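Local coordinates for protein glycoside hydrolase family 81 (Clostridium thermocellum, PDB 6FOP) that probably hydrolyses beta-1,3-glucans such as laminarin, as a glucanase of glycoside hydrolase family 81, at residues Ala262-Gln267 and Cys532-Asp537; Gly548-Ser553 and Lys596-Glu601; Asp591-Lys596 and Ala623-Ala628; Trp614-Tyr619 and Glu636-Glu641. All blocks are in the same frame, centred on the assembly; numbering follows the deposited sequence. Where two conformers were deposited one is given.

Contact 1 (Ala262-Gln267 and Cys532-Asp537)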
# COMPACT_ATOMS: atom_id res chain seq x y z
N ALA A 262 -13.21 12.83 -5.20
CA ALA A 262 -13.03 11.92 -6.32
C ALA A 262 -12.59 10.58 -5.71
O ALA A 262 -11.63 10.52 -4.96
CB ALA A 262 -11.99 12.46 -7.30
N LEU A 263 -13.24 9.51 -6.17
CA LEU A 263 -13.02 8.15 -5.66
C LEU A 263 -12.45 7.27 -6.73
O LEU A 263 -12.90 7.30 -7.86
CB LEU A 263 -14.35 7.54 -5.19
CG LEU A 263 -14.82 7.88 -3.79
CD1 LEU A 263 -15.05 9.37 -3.57
CD2 LEU A 263 -16.11 7.12 -3.47
N TYR A 264 -11.45 6.48 -6.35
CA TYR A 264 -10.90 5.47 -7.23
C TYR A 264 -11.85 4.27 -7.35
O TYR A 264 -12.69 4.04 -6.45
CB TYR A 264 -9.61 4.97 -6.66
CG TYR A 264 -8.43 5.91 -6.61
CD1 TYR A 264 -7.84 6.39 -7.78
CD2 TYR A 264 -7.89 6.34 -5.40
CE1 TYR A 264 -6.70 7.18 -7.73
CE2 TYR A 264 -6.73 7.09 -5.34
CZ TYR A 264 -6.15 7.54 -6.50
OH TYR A 264 -4.98 8.26 -6.39
N PRO A 265 -11.69 3.45 -8.40
CA PRO A 265 -12.53 2.25 -8.51
C PRO A 265 -12.56 1.33 -7.28
O PRO A 265 -13.63 0.82 -6.94
CB PRO A 265 -11.92 1.53 -9.71
CG PRO A 265 -11.44 2.66 -10.57
CD PRO A 265 -10.88 3.65 -9.60
N HIS A 266 -11.42 1.12 -6.62
CA HIS A 266 -11.49 0.25 -5.43
C HIS A 266 -12.36 0.81 -4.31
O HIS A 266 -12.73 0.07 -3.39
CB HIS A 266 -10.09 -0.11 -4.91
CG HIS A 266 -9.44 0.99 -4.15
ND1 HIS A 266 -8.81 2.03 -4.78
CD2 HIS A 266 -9.34 1.23 -2.82
CE1 HIS A 266 -8.37 2.88 -3.88
NE2 HIS A 266 -8.67 2.42 -2.68
N GLN A 267 -12.65 2.12 -4.36
CA GLN A 267 -13.53 2.77 -3.39
C GLN A 267 -14.98 2.79 -3.86
O GLN A 267 -15.89 2.56 -3.07
CB GLN A 267 -13.09 4.21 -3.13
CG GLN A 267 -11.72 4.30 -2.47
CD GLN A 267 -11.08 5.66 -2.53
OE1 GLN A 267 -11.25 6.37 -3.51
NE2 GLN A 267 -10.36 6.03 -1.51
N CYS A 532 -6.60 -6.34 -6.63
CA CYS A 532 -7.54 -6.90 -7.58
C CYS A 532 -7.89 -5.94 -8.73
O CYS A 532 -8.31 -6.38 -9.79
CB CYS A 532 -8.78 -7.39 -6.86
SG CYS A 532 -8.48 -8.83 -5.83
N ASN A 533 -7.74 -4.64 -8.50
CA ASN A 533 -7.90 -3.64 -9.53
C ASN A 533 -6.63 -3.28 -10.29
O ASN A 533 -6.60 -3.44 -11.53
CB ASN A 533 -8.53 -2.38 -8.91
CG ASN A 533 -9.98 -2.59 -8.60
OD1 ASN A 533 -10.83 -2.55 -9.49
ND2 ASN A 533 -10.29 -2.82 -7.34
N TYR A 534 -5.62 -2.78 -9.60
CA TYR A 534 -4.50 -2.08 -10.27
C TYR A 534 -3.39 -3.02 -10.71
O TYR A 534 -2.60 -2.66 -11.56
CB TYR A 534 -3.99 -0.90 -9.41
CG TYR A 534 -5.15 -0.07 -8.89
CD1 TYR A 534 -6.08 0.51 -9.76
CD2 TYR A 534 -5.37 0.06 -7.54
CE1 TYR A 534 -7.19 1.18 -9.29
CE2 TYR A 534 -6.46 0.72 -7.04
CZ TYR A 534 -7.39 1.29 -7.91
OH TYR A 534 -8.50 1.94 -7.41
N TRP A 535 -3.31 -4.20 -10.10
CA TRP A 535 -2.35 -5.23 -10.53
C TRP A 535 -2.97 -6.31 -11.42
O TRP A 535 -2.41 -6.66 -12.46
CB TRP A 535 -1.66 -5.88 -9.31
CG TRP A 535 -0.50 -5.09 -8.72
CD1 TRP A 535 0.79 -5.28 -8.96
CD2 TRP A 535 -0.57 -3.94 -7.83
NE1 TRP A 535 1.57 -4.40 -8.26
CE2 TRP A 535 0.76 -3.56 -7.55
CE3 TRP A 535 -1.61 -3.24 -7.20
CZ2 TRP A 535 1.07 -2.51 -6.68
CZ3 TRP A 535 -1.29 -2.18 -6.35
CH2 TRP A 535 0.04 -1.81 -6.12
N PHE A 536 -4.15 -6.80 -11.04
CA PHE A 536 -4.78 -7.90 -11.78
C PHE A 536 -5.97 -7.50 -12.65
O PHE A 536 -6.39 -8.30 -13.48
CB PHE A 536 -5.23 -9.00 -10.82
CG PHE A 536 -4.12 -9.63 -10.01
CD1 PHE A 536 -2.92 -9.97 -10.60
CD2 PHE A 536 -4.30 -9.93 -8.66
CE1 PHE A 536 -1.90 -10.55 -9.87
CE2 PHE A 536 -3.29 -10.55 -7.92
CZ PHE A 536 -2.07 -10.83 -8.52
N ASP A 537 -6.51 -6.29 -12.43
CA ASP A 537 -7.71 -5.80 -13.16
C ASP A 537 -8.73 -6.92 -13.37
O ASP A 537 -9.14 -7.24 -14.49
CB ASP A 537 -7.31 -5.15 -14.51
CG ASP A 537 -8.45 -4.42 -15.20
OD1 ASP A 537 -9.45 -4.11 -14.55
OD2 ASP A 537 -8.29 -4.13 -16.42
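The hydroxyl of Tyr-534 reaches across to the imidazole of His-266, with OH 2.6 Å from ND1 in a nearly straight hydrogen bond of 168°; either atom could be the donor. This is where the last turn of helix 514-534, part of a C-terminal domain consistent with the (alpha/alpha)6-barrel of the six-hairpin clan, meets a strand-to-helix turn: strand 260-263 passes through Tyr-264 at the N-cap position into the short helix 265-268. The hydroxyl lies at the edge of the imidazole, in its plane, and the two rings stand almost perpendicular, at 88°. His-266 has CG between its own backbone N and carbonyl carbon (chi1 77°); the backbone N of His-266 is itself 3.1 Å from Tyr-534 OH. Carbon closes in around the same oxygen, with Tyr-264 CB 3.3 Å from Tyr-534 OH and Pro-265 CD a little farther off, at the edge of the tyrosine ring. Beside this, His-266 CB rests 3.6 Å from Asn-533 ND2. The polar end of Asn-533 is held elsewhere, OD1 by Arg-269 and ND2 by the carbonyl of Glu-529. Within the turn, Gln-267 OE1 accepts from Tyr-264 N at 2.8 Å, one half of a capping box, and Gln-267 CG lies over one face of the His-266 ring, toward its rim. Tyr-264 OH leads away to His-56 and Lys-129. The phenol of Tyr-534 is also flanked from within its own helix: Asn-533 CB sits over the centre of the ring, 3.7 Å above its plane.

Contact 2 (Gly548-Ser553 and Lys596-Glu601); sequences GHNYAS and KQNYEE. With NI (nickel (II) ion), chain B.
A polar contact backing a metal site joins Asn-550, in the loop between helix 514-534 and strand 554-556, to Glu-601 on helix 592-606. The Glu-601 carboxylate works in two directions. OE2 binds the nickel ion at 2.0 Å, while OE1 accepts from Asn-550 N at 2.8 Å, on its syn lone pair and with an N-H...O angle of 165°. The glutamate chain is extended, CG anti to the backbone N (chi1 166°), and the Asn-550 amide slides past it in the opposite direction with the two planes only 16° apart. Asn-550 ND2 also gives a weak hydrogen bond of 3.2 Å to Gln-597 O; the same carbonyl already takes the helical N-H of Glu-601. The His-549 side chain crosses that of Glu-601 at about a right angle, CB 3.6 Å from Glu-601 OE2, and its ND1 bonds to Glu-605. Alongside, Tyr-551 CB packs 3.9 Å from Asn-598 ND2, while Asn-598 OD1 bonds to ND1 of His-574. His-549 and Asn-598 thus act as second-shell residues, each holding a nickel ligand. His-562, His-574 and Glu-605 complete the two-histidine, two-glutamate nickel site, in which Glu-601 and Glu-605 come from successive turns of one helix.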
# COMPACT_ATOMS: atom_id res chain seq x y z
N GLY A 548 -1.05 -4.16 -23.36
CA GLY A 548 -1.00 -5.49 -23.96
C GLY A 548 -1.01 -6.70 -23.04
O GLY A 548 -0.57 -7.78 -23.44
N HIS A 549 -1.52 -6.55 -21.83
CA HIS A 549 -1.44 -7.60 -20.81
C HIS A 549 -2.68 -7.55 -19.93
O HIS A 549 -3.31 -6.50 -19.81
CB HIS A 549 -0.16 -7.41 -19.96
CG HIS A 549 1.08 -7.22 -20.77
ND1 HIS A 549 1.83 -8.29 -21.21
CD2 HIS A 549 1.64 -6.12 -21.32
CE1 HIS A 549 2.83 -7.86 -21.96
NE2 HIS A 549 2.74 -6.54 -22.04
N ASN A 550 -2.94 -8.66 -19.23
CA ASN A 550 -4.00 -8.79 -18.24
C ASN A 550 -3.52 -8.59 -16.79
O ASN A 550 -4.26 -8.83 -15.85
CB ASN A 550 -4.74 -10.12 -18.41
CG ASN A 550 -3.90 -11.35 -18.04
OD1 ASN A 550 -2.91 -11.28 -17.32
ND2 ASN A 550 -4.27 -12.48 -18.64
N TYR A 551 -2.29 -8.10 -16.66
CA TYR A 551 -1.56 -8.02 -15.41
C TYR A 551 -0.57 -6.89 -15.54
O TYR A 551 0.05 -6.74 -16.59
CB TYR A 551 -0.81 -9.34 -15.20
CG TYR A 551 0.32 -9.31 -14.19
CD1 TYR A 551 0.08 -9.00 -12.84
CD2 TYR A 551 1.62 -9.57 -14.57
CE1 TYR A 551 1.10 -8.97 -11.91
CE2 TYR A 551 2.65 -9.55 -13.65
CZ TYR A 551 2.38 -9.27 -12.31
OH TYR A 551 3.40 -9.29 -11.40
N ALA A 552 -0.44 -6.10 -14.47
CA ALA A 552 0.64 -5.12 -14.34
C ALA A 552 1.51 -5.55 -13.17
O ALA A 552 1.02 -5.75 -12.06
CB ALA A 552 0.09 -3.71 -14.08
N SER A 553 2.81 -5.66 -13.42
CA SER A 553 3.77 -6.03 -12.37
C SER A 553 4.24 -4.86 -11.52
O SER A 553 4.63 -5.08 -10.37
CB SER A 553 4.95 -6.79 -12.97
OG SER A 553 5.49 -6.11 -14.08
N LYS A 596 -6.28 -18.93 -14.48
CA LYS A 596 -6.05 -19.58 -15.77
C LYS A 596 -5.56 -18.59 -16.83
O LYS A 596 -4.55 -18.83 -17.48
CB LYS A 596 -7.32 -20.31 -16.23
CG LYS A 596 -7.15 -21.09 -17.53
CD LYS A 596 -6.01 -22.09 -17.45
CE LYS A 596 -6.11 -23.25 -18.44
NZ LYS A 596 -4.81 -23.95 -18.65
N GLN A 597 -6.24 -17.44 -16.96
CA GLN A 597 -5.85 -16.42 -17.93
C GLN A 597 -4.46 -15.86 -17.66
O GLN A 597 -3.68 -15.59 -18.59
CB GLN A 597 -6.85 -15.27 -17.93
CG GLN A 597 -8.23 -15.58 -18.48
CD GLN A 597 -9.19 -14.41 -18.31
OE1 GLN A 597 -9.21 -13.74 -17.28
NE2 GLN A 597 -10.00 -14.16 -19.32
N ASN A 598 -4.18 -15.57 -16.38
CA ASN A 598 -2.89 -15.00 -15.98
C ASN A 598 -1.76 -15.99 -16.28
O ASN A 598 -0.74 -15.64 -16.89
CB ASN A 598 -2.97 -14.57 -14.50
CG ASN A 598 -1.66 -14.05 -13.97
OD1 ASN A 598 -0.66 -14.76 -13.90
ND2 ASN A 598 -1.66 -12.78 -13.53
N TYR A 599 -1.94 -17.24 -15.85
CA TYR A 599 -0.96 -18.29 -16.12
C TYR A 599 -0.75 -18.53 -17.60
O TYR A 599 0.41 -18.63 -18.05
CB TYR A 599 -1.39 -19.56 -15.38
CG TYR A 599 -0.49 -20.76 -15.55
CD1 TYR A 599 0.57 -20.99 -14.68
CD2 TYR A 599 -0.75 -21.71 -16.53
CE1 TYR A 599 1.36 -22.12 -14.83
CE2 TYR A 599 0.01 -22.85 -16.65
CZ TYR A 599 1.11 -23.02 -15.82
OH TYR A 599 1.87 -24.17 -15.95
N GLU A 600 -1.84 -18.56 -18.38
CA GLU A 600 -1.71 -18.78 -19.83
C GLU A 600 -1.05 -17.59 -20.53
O GLU A 600 -0.27 -17.79 -21.45
CB GLU A 600 -3.06 -19.14 -20.46
CG GLU A 600 -3.59 -20.52 -20.05
CD GLU A 600 -2.74 -21.71 -20.52
OE1 GLU A 600 -2.12 -21.64 -21.59
OE2 GLU A 600 -2.69 -22.73 -19.79
N GLU A 601 -1.31 -16.36 -20.04
CA GLU A 601 -0.58 -15.22 -20.60
C GLU A 601 0.92 -15.37 -20.34
O GLU A 601 1.76 -15.14 -21.21
CB GLU A 601 -1.04 -13.90 -19.97
CG GLU A 601 -0.10 -12.74 -20.27
CD GLU A 601 -0.51 -11.39 -19.71
OE1 GLU A 601 -1.57 -10.89 -20.10
OE2 GLU A 601 0.24 -10.83 -18.88
NI NI B . 2.16 -11.24 -18.51

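Contact 3 (Asp591-Lys596 and Ala623-Ala628)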
# COMPACT_ATOMS: atom_id res chain seq x y z
N ASP A 591 -10.87 -15.11 -8.42
CA ASP A 591 -11.48 -15.53 -9.69
C ASP A 591 -10.60 -16.64 -10.27
O ASP A 591 -9.53 -16.36 -10.83
CB ASP A 591 -11.58 -14.36 -10.68
CG ASP A 591 -12.31 -14.73 -11.95
OD1 ASP A 591 -12.57 -15.93 -12.20
OD2 ASP A 591 -12.62 -13.79 -12.74
N PRO A 592 -11.04 -17.89 -10.15
CA PRO A 592 -10.23 -18.99 -10.73
C PRO A 592 -10.00 -18.86 -12.24
O PRO A 592 -8.97 -19.30 -12.71
CB PRO A 592 -11.01 -20.25 -10.42
CG PRO A 592 -12.05 -19.88 -9.49
CD PRO A 592 -12.20 -18.40 -9.39
N ASN A 593 -10.96 -18.28 -12.98
CA ASN A 593 -10.76 -18.06 -14.40
C ASN A 593 -9.61 -17.09 -14.66
O ASN A 593 -8.92 -17.22 -15.65
CB ASN A 593 -12.05 -17.60 -15.09
CG ASN A 593 -13.15 -18.64 -15.01
OD1 ASN A 593 -14.28 -18.36 -14.61
ND2 ASN A 593 -12.81 -19.86 -15.38
N TYR A 594 -9.44 -16.10 -13.77
CA TYR A 594 -8.31 -15.19 -13.90
C TYR A 594 -6.99 -15.92 -13.65
O TYR A 594 -6.00 -15.66 -14.34
CB TYR A 594 -8.42 -13.94 -12.98
CG TYR A 594 -7.23 -13.02 -13.18
CD1 TYR A 594 -7.13 -12.21 -14.32
CD2 TYR A 594 -6.16 -13.02 -12.28
CE1 TYR A 594 -6.00 -11.42 -14.54
CE2 TYR A 594 -5.03 -12.23 -12.49
CZ TYR A 594 -4.97 -11.41 -13.62
OH TYR A 594 -3.86 -10.63 -13.84
N ILE A 595 -6.95 -16.84 -12.68
CA ILE A 595 -5.73 -17.64 -12.47
C ILE A 595 -5.32 -18.30 -13.82
O ILE A 595 -4.17 -18.22 -14.25
CB ILE A 595 -5.96 -18.79 -11.43
CG1 ILE A 595 -6.31 -18.30 -10.02
CG2 ILE A 595 -4.77 -19.75 -11.41
CD1 ILE A 595 -5.17 -17.65 -9.31
N LYS A 596 -6.28 -18.93 -14.48
CA LYS A 596 -6.05 -19.58 -15.77
C LYS A 596 -5.56 -18.59 -16.83
O LYS A 596 -4.55 -18.83 -17.48
CB LYS A 596 -7.32 -20.31 -16.23
CG LYS A 596 -7.15 -21.09 -17.53
CD LYS A 596 -6.01 -22.09 -17.45
CE LYS A 596 -6.11 -23.25 -18.44
NZ LYS A 596 -4.81 -23.95 -18.65
N ALA A 623 -2.53 -23.99 -8.83
CA ALA A 623 -3.35 -24.82 -7.96
C ALA A 623 -4.61 -24.12 -7.44
O ALA A 623 -5.52 -24.80 -6.97
CB ALA A 623 -2.53 -25.32 -6.78
N LEU A 624 -4.70 -22.78 -7.59
CA LEU A 624 -5.93 -22.05 -7.29
C LEU A 624 -6.95 -22.10 -8.43
O LEU A 624 -8.06 -21.56 -8.30
CB LEU A 624 -5.62 -20.62 -6.88
CG LEU A 624 -4.78 -20.50 -5.61
CD1 LEU A 624 -4.17 -19.11 -5.47
CD2 LEU A 624 -5.62 -20.84 -4.38
N TYR A 625 -6.59 -22.81 -9.51
CA TYR A 625 -7.54 -23.17 -10.58
C TYR A 625 -7.67 -24.71 -10.73
O TYR A 625 -8.76 -25.23 -10.76
CB TYR A 625 -7.04 -22.56 -11.89
CG TYR A 625 -7.76 -23.00 -13.13
CD1 TYR A 625 -9.05 -22.57 -13.40
CD2 TYR A 625 -7.15 -23.87 -14.05
CE1 TYR A 625 -9.72 -22.96 -14.55
CE2 TYR A 625 -7.80 -24.26 -15.21
CZ TYR A 625 -9.09 -23.82 -15.45
OH TYR A 625 -9.73 -24.23 -16.59
N ASP A 626 -6.53 -25.39 -10.83
CA ASP A 626 -6.53 -26.85 -11.07
C ASP A 626 -5.41 -27.49 -10.25
O ASP A 626 -4.30 -27.69 -10.74
CB ASP A 626 -6.38 -27.15 -12.56
CG ASP A 626 -6.54 -28.62 -12.88
OD1 ASP A 626 -6.57 -29.47 -11.94
OD2 ASP A 626 -6.61 -28.92 -14.10
N PRO A 627 -5.71 -27.79 -8.97
CA PRO A 627 -4.67 -28.39 -8.13
C PRO A 627 -4.19 -29.77 -8.58
O PRO A 627 -3.03 -30.11 -8.36
CB PRO A 627 -5.30 -28.44 -6.74
CG PRO A 627 -6.70 -27.99 -6.87
CD PRO A 627 -6.94 -27.48 -8.23
N ALA A 628 -5.06 -30.56 -9.20
CA ALA A 628 -4.63 -31.87 -9.69
C ALA A 628 -3.58 -31.74 -10.79
O ALA A 628 -2.56 -32.44 -10.79
CB ALA A 628 -5.81 -32.68 -10.17
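The first turn of helix 592-606 meets the turn that leads into helix 627-633, with Pro-592 and Tyr-625 bringing their CA atoms to 5.0 Å. The second turn, residues 623 to 626, carries the chain on from helix 615-622, so the contact ties together successive helices of a domain consistent with the (alpha/alpha)6-barrel of the six-hairpin clan. Each of the two helices that start here has an aspartate N-cap: Asp-591 OD1 accepts a weak bond from Asn-593 N, and Asp-626 OD1 accepts from Ala-629 N. Between the segments no hydrogen bond forms; the Tyr-625 side chain carries most of the contact. Its CG is anti to the backbone N (chi1 171°). Tyr-625 CD1 lies 3.3 Å from Pro-592 O, and Lys-596 covers a face of the ring. Ile-595 CG2 packs 3.6 Å from Tyr-625 CB, and Ile-595 CD1 lies 3.9 Å from Leu-624 CB. Leu-624 also touches Leu-656 of helix 646-659 and Pro-662, while Ile-595 also touches Tyr-621. Lys-596 uses its hydrocarbon part here, with NZ tied to Glu-600 and Tyr-622. Its CB makes a CH-pi contact 3.8 Å from the Tyr-625 ring centroid, only 5° off the normal. The chain bends at chi2 (56°), and Lys-596 CD lies 3.6 Å from Tyr-625 CE2.

Contact 4 (Trp614-Tyr619 and Glu636-Glu641)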
# COMPACT_ATOMS: atom_id res chain seq x y z
N TRP A 614 10.86 -20.50 -11.76
CA TRP A 614 9.88 -20.31 -10.67
C TRP A 614 8.66 -21.21 -10.82
O TRP A 614 7.52 -20.82 -10.56
CB TRP A 614 9.49 -18.83 -10.51
CG TRP A 614 10.54 -17.98 -9.91
CD1 TRP A 614 11.85 -18.30 -9.67
CD2 TRP A 614 10.38 -16.61 -9.46
NE1 TRP A 614 12.50 -17.23 -9.10
CE2 TRP A 614 11.63 -16.18 -8.99
CE3 TRP A 614 9.31 -15.73 -9.43
CZ2 TRP A 614 11.84 -14.89 -8.48
CZ3 TRP A 614 9.51 -14.45 -8.92
CH2 TRP A 614 10.77 -14.05 -8.46
N LYS A 615 8.94 -22.47 -11.19
CA LYS A 615 7.83 -23.41 -11.39
C LYS A 615 7.08 -23.68 -10.09
O LYS A 615 5.86 -23.89 -10.11
CB LYS A 615 8.34 -24.75 -11.92
CG LYS A 615 8.79 -24.77 -13.37
CD LYS A 615 9.21 -26.19 -13.75
CE LYS A 615 9.34 -26.40 -15.24
NZ LYS A 615 10.51 -25.67 -15.78
N ASP A 616 7.80 -23.70 -8.96
CA ASP A 616 7.15 -23.84 -7.64
C ASP A 616 6.10 -22.74 -7.38
O ASP A 616 4.94 -23.03 -7.08
CB ASP A 616 8.13 -23.95 -6.47
CG ASP A 616 9.21 -22.87 -6.44
OD1 ASP A 616 9.38 -22.08 -7.40
OD2 ASP A 616 9.89 -22.82 -5.40
N ILE A 617 6.52 -21.49 -7.55
CA ILE A 617 5.62 -20.35 -7.34
C ILE A 617 4.45 -20.46 -8.32
O ILE A 617 3.29 -20.27 -7.93
CB ILE A 617 6.37 -19.03 -7.56
CG1 ILE A 617 7.57 -18.87 -6.64
CG2 ILE A 617 5.43 -17.85 -7.42
CD1 ILE A 617 7.29 -18.97 -5.19
N GLN A 618 4.75 -20.77 -9.59
CA GLN A 618 3.68 -20.81 -10.61
C GLN A 618 2.72 -21.96 -10.39
O GLN A 618 1.52 -21.82 -10.64
CB GLN A 618 4.26 -20.88 -12.01
CG GLN A 618 4.98 -19.62 -12.43
CD GLN A 618 4.06 -18.43 -12.55
OE1 GLN A 618 2.85 -18.59 -12.64
NE2 GLN A 618 4.65 -17.24 -12.63
N TYR A 619 3.23 -23.11 -9.94
CA TYR A 619 2.31 -24.23 -9.71
C TYR A 619 1.48 -24.05 -8.43
O TYR A 619 0.32 -24.49 -8.39
CB TYR A 619 3.03 -25.57 -9.73
CG TYR A 619 3.73 -25.92 -11.02
CD1 TYR A 619 3.31 -25.40 -12.25
CD2 TYR A 619 4.81 -26.78 -11.02
CE1 TYR A 619 3.93 -25.75 -13.44
CE2 TYR A 619 5.45 -27.12 -12.21
CZ TYR A 619 5.04 -26.58 -13.40
OH TYR A 619 5.65 -26.94 -14.58
N GLU A 636 10.20 -33.08 -7.75
CA GLU A 636 11.35 -32.80 -6.91
C GLU A 636 12.55 -32.24 -7.60
O GLU A 636 13.51 -31.88 -6.89
CB GLU A 636 11.86 -34.10 -6.29
CG GLU A 636 10.94 -34.57 -5.22
CD GLU A 636 11.55 -35.64 -4.33
OE1 GLU A 636 12.75 -35.55 -3.92
OE2 GLU A 636 10.75 -36.50 -3.94
N SER A 637 12.59 -32.24 -8.93
CA SER A 637 13.72 -31.60 -9.66
C SER A 637 13.67 -30.10 -9.58
O SER A 637 14.68 -29.46 -9.82
CB SER A 637 13.74 -31.96 -11.17
OG SER A 637 12.90 -31.08 -11.98
N ILE A 638 12.51 -29.54 -9.28
CA ILE A 638 12.41 -28.09 -9.20
C ILE A 638 13.26 -27.57 -8.07
O ILE A 638 13.13 -28.02 -6.94
CB ILE A 638 10.94 -27.65 -9.00
CG1 ILE A 638 10.09 -28.07 -10.20
CG2 ILE A 638 10.84 -26.15 -8.80
CD1 ILE A 638 8.61 -27.98 -9.96
N VAL A 639 14.17 -26.65 -8.36
CA VAL A 639 14.97 -26.03 -7.32
C VAL A 639 14.12 -24.89 -6.75
O VAL A 639 13.74 -23.99 -7.49
CB VAL A 639 16.30 -25.49 -7.89
CG1 VAL A 639 17.09 -24.77 -6.81
CG2 VAL A 639 17.12 -26.64 -8.46
N PRO A 640 13.78 -24.93 -5.46
CA PRO A 640 12.90 -23.90 -4.90
C PRO A 640 13.39 -22.49 -5.11
O PRO A 640 14.60 -22.23 -5.02
CB PRO A 640 12.86 -24.23 -3.40
CG PRO A 640 13.08 -25.71 -3.37
CD PRO A 640 14.10 -25.95 -4.44
N GLU A 641 12.46 -21.58 -5.39
CA GLU A 641 12.71 -20.17 -5.20
C GLU A 641 13.27 -19.96 -3.78
O GLU A 641 12.94 -20.70 -2.85
CB GLU A 641 11.45 -19.36 -5.49
CG GLU A 641 11.69 -17.86 -5.58
CD GLU A 641 11.77 -17.13 -4.26
OE1 GLU A 641 11.16 -17.60 -3.29
OE2 GLU A 641 12.49 -16.10 -4.20
O HOH W 1 11.82 -22.38 -8.63
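Asp-616 OD2 accepts from Glu-641 N at 2.9 Å, on the syn side and 19° out of the carboxylate plane. The same oxygen lies 3.2 Å from Pro-640 CA. Its partner OD1 accepts a hydrogen bond from a water at 2.7 Å, and that water also donates to Val-639 O, so one carboxylate holds the loop at two points, one of them through water. Ile-617 N adds a weak bond to OD1 from within the helix. Around this polar centre, Glu-641 CG sits over a face of Trp-614, 3.9 Å from the centroid of the five-membered ring in a CH-pi contact. Farther along the loop, Ile-638 CD1 touches Lys-615 CB at 3.8 Å and Tyr-619 CE2 at 4.0 Å. The loop glutamate is positioned from farther out: a bend at chi2 (-81°) swings CD aside, OE1 accepts from Gly-643 N, and OE2 forms a salt bridge with Lys-344. Trp-614 takes the N-cap position of helix 615-622, and its indole also leans on helix 570-575. The contact therefore lays the loop between helices 627-633 and 646-659 across the start of helix 615-622, while Asp-616 touches Thr-649, and Tyr-619 touches both Ile-653 of helix 646-659 and Tyr-599 of helix 592-606.

Contact 1 is fully buried and lies closest to the centre of the chain; contacts 2, 3 and 4 are only partly buried and sit farther out, all within the helical domain. Contacts 2 and 3 share helix 592-606 and Lys-596, one using the helix near the metal, the other its first turn, and Tyr-594 OH probably bonds to Asn-550 O between them. Contact 1 joins contact 2 through Trp-535 O and Ala-552 N. Tyr-599 and Tyr-619 pack where contacts 2 and 4 meet. Chemistry varies accordingly: a phenol-imidazole bond in the core, carboxylate and metal in contact 2, apolar and CH-pi packing in contact 3, and a water-assisted carboxylate in contact 4.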